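Local atomic coordinates of protein tudor (Drosophila melanogaster, PDB entry 4Q5W), a protein that is required for primordial germ cell formation and abdominal segmentation, and probably acts in the piRNA pathway through methylation-dependent binding of Piwi proteins. Residues Glu168-Gln171 against Lys172-Ala176; Glu33-Gly37 against Ser38-Pro42. One frame throughout, in Å; residues are numbered along the deposited sequence.

Interaction 1 (Glu168-Gln171 against Lys172-Ala176)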
loop_
_atom_site.group_PDB
_atom_site.type_symbol
_atom_site.label_atom_id
_atom_site.label_comp_id
_atom_site.label_asym_id
_atom_site.label_seq_id
_atom_site.Cartn_x
_atom_site.Cartn_y
_atom_site.Cartn_z
ATOM N N GLU A 168 1.127 -5.852 -19.329
ATOM C CA GLU A 168 0.644 -6.640 -20.440
ATOM C C GLU A 168 -0.092 -7.900 -19.993
ATOM O O GLU A 168 -1.118 -8.244 -20.564
ATOM C CB GLU A 168 1.790 -6.976 -21.395
ATOM C CG GLU A 168 2.366 -5.746 -22.094
ATOM C CD GLU A 168 3.422 -5.011 -21.282
ATOM O OE1 GLU A 168 3.718 -5.441 -20.148
ATOM O OE2 GLU A 168 3.966 -4.001 -21.791
ATOM N N HIS A 169 0.431 -8.589 -18.979
ATOM C CA HIS A 169 -0.198 -9.822 -18.520
ATOM C C HIS A 169 -1.567 -9.584 -17.896
ATOM O O HIS A 169 -2.505 -10.366 -18.092
ATOM C CB HIS A 169 0.684 -10.534 -17.501
ATOM C CG HIS A 169 0.329 -11.970 -17.315
ATOM N ND1 HIS A 169 0.657 -12.939 -18.238
ATOM C CD2 HIS A 169 -0.371 -12.599 -16.339
ATOM C CE1 HIS A 169 0.200 -14.108 -17.824
ATOM N NE2 HIS A 169 -0.417 -13.931 -16.670
ATOM N N LEU A 170 -1.684 -8.498 -17.144
ATOM C CA LEU A 170 -2.950 -8.190 -16.477
ATOM C C LEU A 170 -4.031 -7.885 -17.506
ATOM O O LEU A 170 -5.171 -8.333 -17.373
ATOM C CB LEU A 170 -2.786 -7.015 -15.522
ATOM C CG LEU A 170 -3.993 -6.699 -14.645
ATOM C CD1 LEU A 170 -4.410 -7.906 -13.800
ATOM C CD2 LEU A 170 -3.679 -5.511 -13.754
ATOM N N GLN A 171 -3.668 -7.139 -18.544
ATOM C CA GLN A 171 -4.613 -6.877 -19.628
ATOM C C GLN A 171 -5.066 -8.171 -20.284
ATOM O O GLN A 171 -6.257 -8.359 -20.557
ATOM C CB GLN A 171 -3.986 -5.985 -20.686
ATOM C CG GLN A 171 -3.820 -4.539 -20.265
ATOM C CD GLN A 171 -3.107 -3.729 -21.319
ATOM O OE1 GLN A 171 -3.738 -2.999 -22.088
ATOM N NE2 GLN A 171 -1.786 -3.847 -21.364
ATOM N N LYS A 172 -4.109 -9.056 -20.530
ATOM C CA LYS A 172 -4.379 -10.344 -21.170
ATOM C C LYS A 172 -5.339 -11.210 -20.361
ATOM O O LYS A 172 -6.292 -11.753 -20.913
ATOM C CB LYS A 172 -3.075 -11.100 -21.442
ATOM C CG LYS A 172 -3.298 -12.438 -22.141
ATOM C CD LYS A 172 -1.997 -13.071 -22.595
ATOM C CE LYS A 172 -1.225 -13.663 -21.447
ATOM N NZ LYS A 172 0.021 -14.323 -21.937
ATOM N N LEU A 173 -5.084 -11.338 -19.058
ATOM C CA LEU A 173 -5.944 -12.123 -18.169
ATOM C C LEU A 173 -7.369 -11.584 -18.058
ATOM O O LEU A 173 -8.320 -12.359 -18.032
ATOM C CB LEU A 173 -5.341 -12.240 -16.770
ATOM C CG LEU A 173 -4.030 -13.008 -16.597
ATOM C CD1 LEU A 173 -3.650 -13.099 -15.132
ATOM C CD2 LEU A 173 -4.106 -14.412 -17.210
ATOM N N VAL A 174 -7.508 -10.260 -17.969
ATOM C CA VAL A 174 -8.830 -9.641 -17.870
ATOM C C VAL A 174 -9.607 -9.846 -19.175
ATOM O O VAL A 174 -10.775 -10.217 -19.166
ATOM C CB VAL A 174 -8.728 -8.137 -17.517
ATOM C CG1 VAL A 174 -10.081 -7.429 -17.695
ATOM C CG2 VAL A 174 -8.203 -7.953 -16.091
ATOM N N GLN A 175 -8.942 -9.624 -20.303
ATOM C CA GLN A 175 -9.592 -9.805 -21.594
ATOM C C GLN A 175 -10.010 -11.257 -21.790
ATOM O O GLN A 175 -11.062 -11.532 -22.373
ATOM C CB GLN A 175 -8.668 -9.355 -22.729
ATOM C CG GLN A 175 -8.447 -7.847 -22.772
ATOM C CD GLN A 175 -9.662 -7.080 -23.258
ATOM O OE1 GLN A 175 -10.541 -6.708 -22.471
ATOM N NE2 GLN A 175 -9.710 -6.816 -24.558
ATOM N N ALA A 176 -9.194 -12.182 -21.294
ATOM C CA ALA A 176 -9.467 -13.605 -21.468
ATOM C C ALA A 176 -10.709 -14.032 -20.694
ATOM O O ALA A 176 -11.496 -14.844 -21.174
ATOM C CB ALA A 176 -8.258 -14.442 -21.049
#
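H169 meets K172 with the ND1-CE1 part of its imidazole and L173 with the CD2-NE2 part, both on the same side of the ring plane. H169 CD2 reaches L173 CD1 at 3.5 Å, while H169 ND1 lies 3.8 Å from K172 CE; both aliphatic groups approach the ring obliquely. With CG anti to the backbone N (chi1 -162°), the ring runs along the helix flank to both. K172 bends at chi3 (75°), which brings NZ to 4.0 Å from H169 ND1, a proximity that would probably disfavour a protonated ring. An alanine here would remove the imidazole and is likely to leave the L173 methyls and the bend of K172 without their shared support. Helix 166-182 sets the spacing by i to i+4 bonds such as L173 N to H169 O at 2.9 Å. On the buried flank, V174 CG2 packs 3.3 Å from L170 O and 4.4 Å from L170 CD1. Nearer the surface, Q175 CG lies 3.2 Å from Q171 O. S115 and the Y167 backbone hold the two ends of the Q171 amide. L170 and V174 touch T125 of helix 122-134, and F118 and I117 respectively of helix 116-120, so the C-terminal helix packs against both.

Interaction 2 (Glu33-Gly37 against Ser38-Pro42)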
loop_
_atom_site.group_PDB
_atom_site.type_symbol
_atom_site.label_atom_id
_atom_site.label_comp_id
_atom_site.label_asym_id
_atom_site.label_seq_id
_atom_site.Cartn_x
_atom_site.Cartn_y
_atom_site.Cartn_z
ATOM N N GLU A 33 10.102 -2.885 14.730
ATOM C CA GLU A 33 10.687 -3.385 15.972
ATOM C C GLU A 33 10.493 -2.378 17.099
ATOM O O GLU A 33 10.117 -2.737 18.212
ATOM C CB GLU A 33 12.174 -3.704 15.802
ATOM C CG GLU A 33 12.926 -3.752 17.115
ATOM C CD GLU A 33 13.873 -4.924 17.219
ATOM O OE1 GLU A 33 14.962 -4.869 16.605
ATOM O OE2 GLU A 33 13.529 -5.900 17.921
ATOM N N LYS A 34 10.740 -1.109 16.809
ATOM C CA LYS A 34 10.596 -0.090 17.842
ATOM C C LYS A 34 9.139 0.109 18.279
ATOM O O LYS A 34 8.849 0.234 19.476
ATOM C CB LYS A 34 11.222 1.222 17.379
ATOM C CG LYS A 34 12.747 1.206 17.438
ATOM C CD LYS A 34 13.326 2.440 16.761
ATOM C CE LYS A 34 14.832 2.515 16.941
ATOM N NZ LYS A 34 15.195 2.759 18.361
ATOM N N LEU A 35 8.219 0.130 17.319
ATOM C CA LEU A 35 6.802 0.295 17.659
ATOM C C LEU A 35 6.220 -0.907 18.405
ATOM O O LEU A 35 5.337 -0.754 19.246
ATOM C CB LEU A 35 5.963 0.598 16.413
ATOM C CG LEU A 35 6.103 2.003 15.827
ATOM C CD1 LEU A 35 5.256 2.130 14.579
ATOM C CD2 LEU A 35 5.704 3.060 16.868
ATOM N N ASN A 36 6.706 -2.107 18.109
ATOM C CA ASN A 36 6.156 -3.294 18.760
ATOM C C ASN A 36 6.946 -3.789 19.968
ATOM O O ASN A 36 6.631 -4.840 20.530
ATOM C CB ASN A 36 5.995 -4.421 17.745
ATOM C CG ASN A 36 4.935 -4.114 16.713
ATOM O OD1 ASN A 36 3.744 -4.285 16.963
ATOM N ND2 ASN A 36 5.362 -3.649 15.548
ATOM N N GLY A 37 7.959 -3.030 20.381
ATOM C CA GLY A 37 8.884 -3.501 21.397
ATOM C C GLY A 37 8.762 -2.816 22.742
ATOM O O GLY A 37 9.268 -3.310 23.747
ATOM N N SER A 38 8.074 -1.682 22.765
ATOM C CA SER A 38 7.937 -0.896 23.987
ATOM C C SER A 38 6.493 -0.443 24.170
ATOM O O SER A 38 5.722 -0.418 23.212
ATOM C CB SER A 38 8.861 0.323 23.934
ATOM O OG SER A 38 10.208 -0.072 23.741
ATOM N N LYS A 39 6.132 -0.088 25.399
ATOM C CA LYS A 39 4.778 0.373 25.688
ATOM C C LYS A 39 4.505 1.727 25.045
ATOM O O LYS A 39 5.268 2.676 25.221
ATOM C CB LYS A 39 4.559 0.456 27.201
ATOM C CG LYS A 39 5.660 1.211 27.930
ATOM C CD LYS A 39 5.472 1.184 29.439
ATOM C CE LYS A 39 6.635 1.873 30.128
ATOM N NZ LYS A 39 7.939 1.367 29.606
ATOM N N LEU A 40 3.410 1.815 24.297
ATOM C CA LEU A 40 3.037 3.066 23.642
ATOM C C LEU A 40 2.032 3.812 24.507
ATOM O O LEU A 40 1.361 3.203 25.331
ATOM C CB LEU A 40 2.420 2.777 22.277
ATOM C CG LEU A 40 3.391 2.223 21.236
ATOM C CD1 LEU A 40 2.627 1.510 20.152
ATOM C CD2 LEU A 40 4.230 3.347 20.646
ATOM N N GLN A 41 1.925 5.125 24.325
ATOM C CA GLN A 41 1.053 5.920 25.191
ATOM C C GLN A 41 -0.275 6.242 24.519
ATOM O O GLN A 41 -0.303 6.918 23.496
ATOM C CB GLN A 41 1.742 7.225 25.607
ATOM C CG GLN A 41 3.125 7.056 26.227
ATOM C CD GLN A 41 3.094 6.438 27.615
ATOM O OE1 GLN A 41 4.082 5.851 28.063
ATOM N NE2 GLN A 41 1.965 6.578 28.307
ATOM N N PRO A 42 -1.389 5.772 25.104
ATOM C CA PRO A 42 -2.686 6.126 24.519
ATOM C C PRO A 42 -2.910 7.634 24.532
ATOM O O PRO A 42 -2.463 8.321 25.450
ATOM C CB PRO A 42 -3.694 5.432 25.446
ATOM C CG PRO A 42 -2.923 4.310 26.087
ATOM C CD PRO A 42 -1.523 4.850 26.246
HETATM O O HOH W 1 4.091 -1.700 21.660
#
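The C-terminal turn of helix 25-37 runs into a loop here, where L35 and L40 fold together and a water spans the backbone between L35 and S38. In extended Tudor domains this long helix joins the Tudor core to the SN-like, OB-fold half. The water donates to both L35 O (2.9 Å) and S38 O (2.6 Å), its two bonds opening at roughly a right angle. L35 O and S38 O are 4.0 Å apart and would otherwise face each other, so the water probably offsets their repulsion as the chain leaves the helix. S38 N stays 3.9 Å from K34 O, too far for the helical i to i+4 bond. Beyond the water, L40 turns back: CD1 sits 3.6 Å from L35 O, and CD2 meets L35 CD2 at 4.1 Å, an oblique, loose methyl contact. L40 keeps its CG anti to the carbonyl carbon (chi1 -69°), which holds both methyls on the side of L35. G37 has no side chain; a CB there would come within 2.8 Å of E33 O. N36 is tied at both ends of its amide, ND2 to C32 O and OD1 to the backbone N of F63. Both leucines continue onto the Tudor core sheet, L35 against V54 and R65, L40 against V54 and F63, so helix end and loop together cover strands 52-56 and 63-71.

Overall arrangement
From the N terminus the chain forms strands 5-11 and 16-21 of the five-stranded sheet, then leaves along helix 25-37. Interaction 2 closes at the end of that helix, before strand 52-56 starts the Tudor core sheet. The chain then returns to the first sheet with strand 108-112, passes helices 116-120 and 122-134 and strands 139-144 and 153-158, and reaches interaction 1 in the final helix. The two are in series, neither nested nor crossed, and each is local. Their centres are about 44 Å apart, on opposite sides of the chain's centre: interaction 2 joins helix and loop to the Tudor core, interaction 1 belongs to the helical packing at the far end.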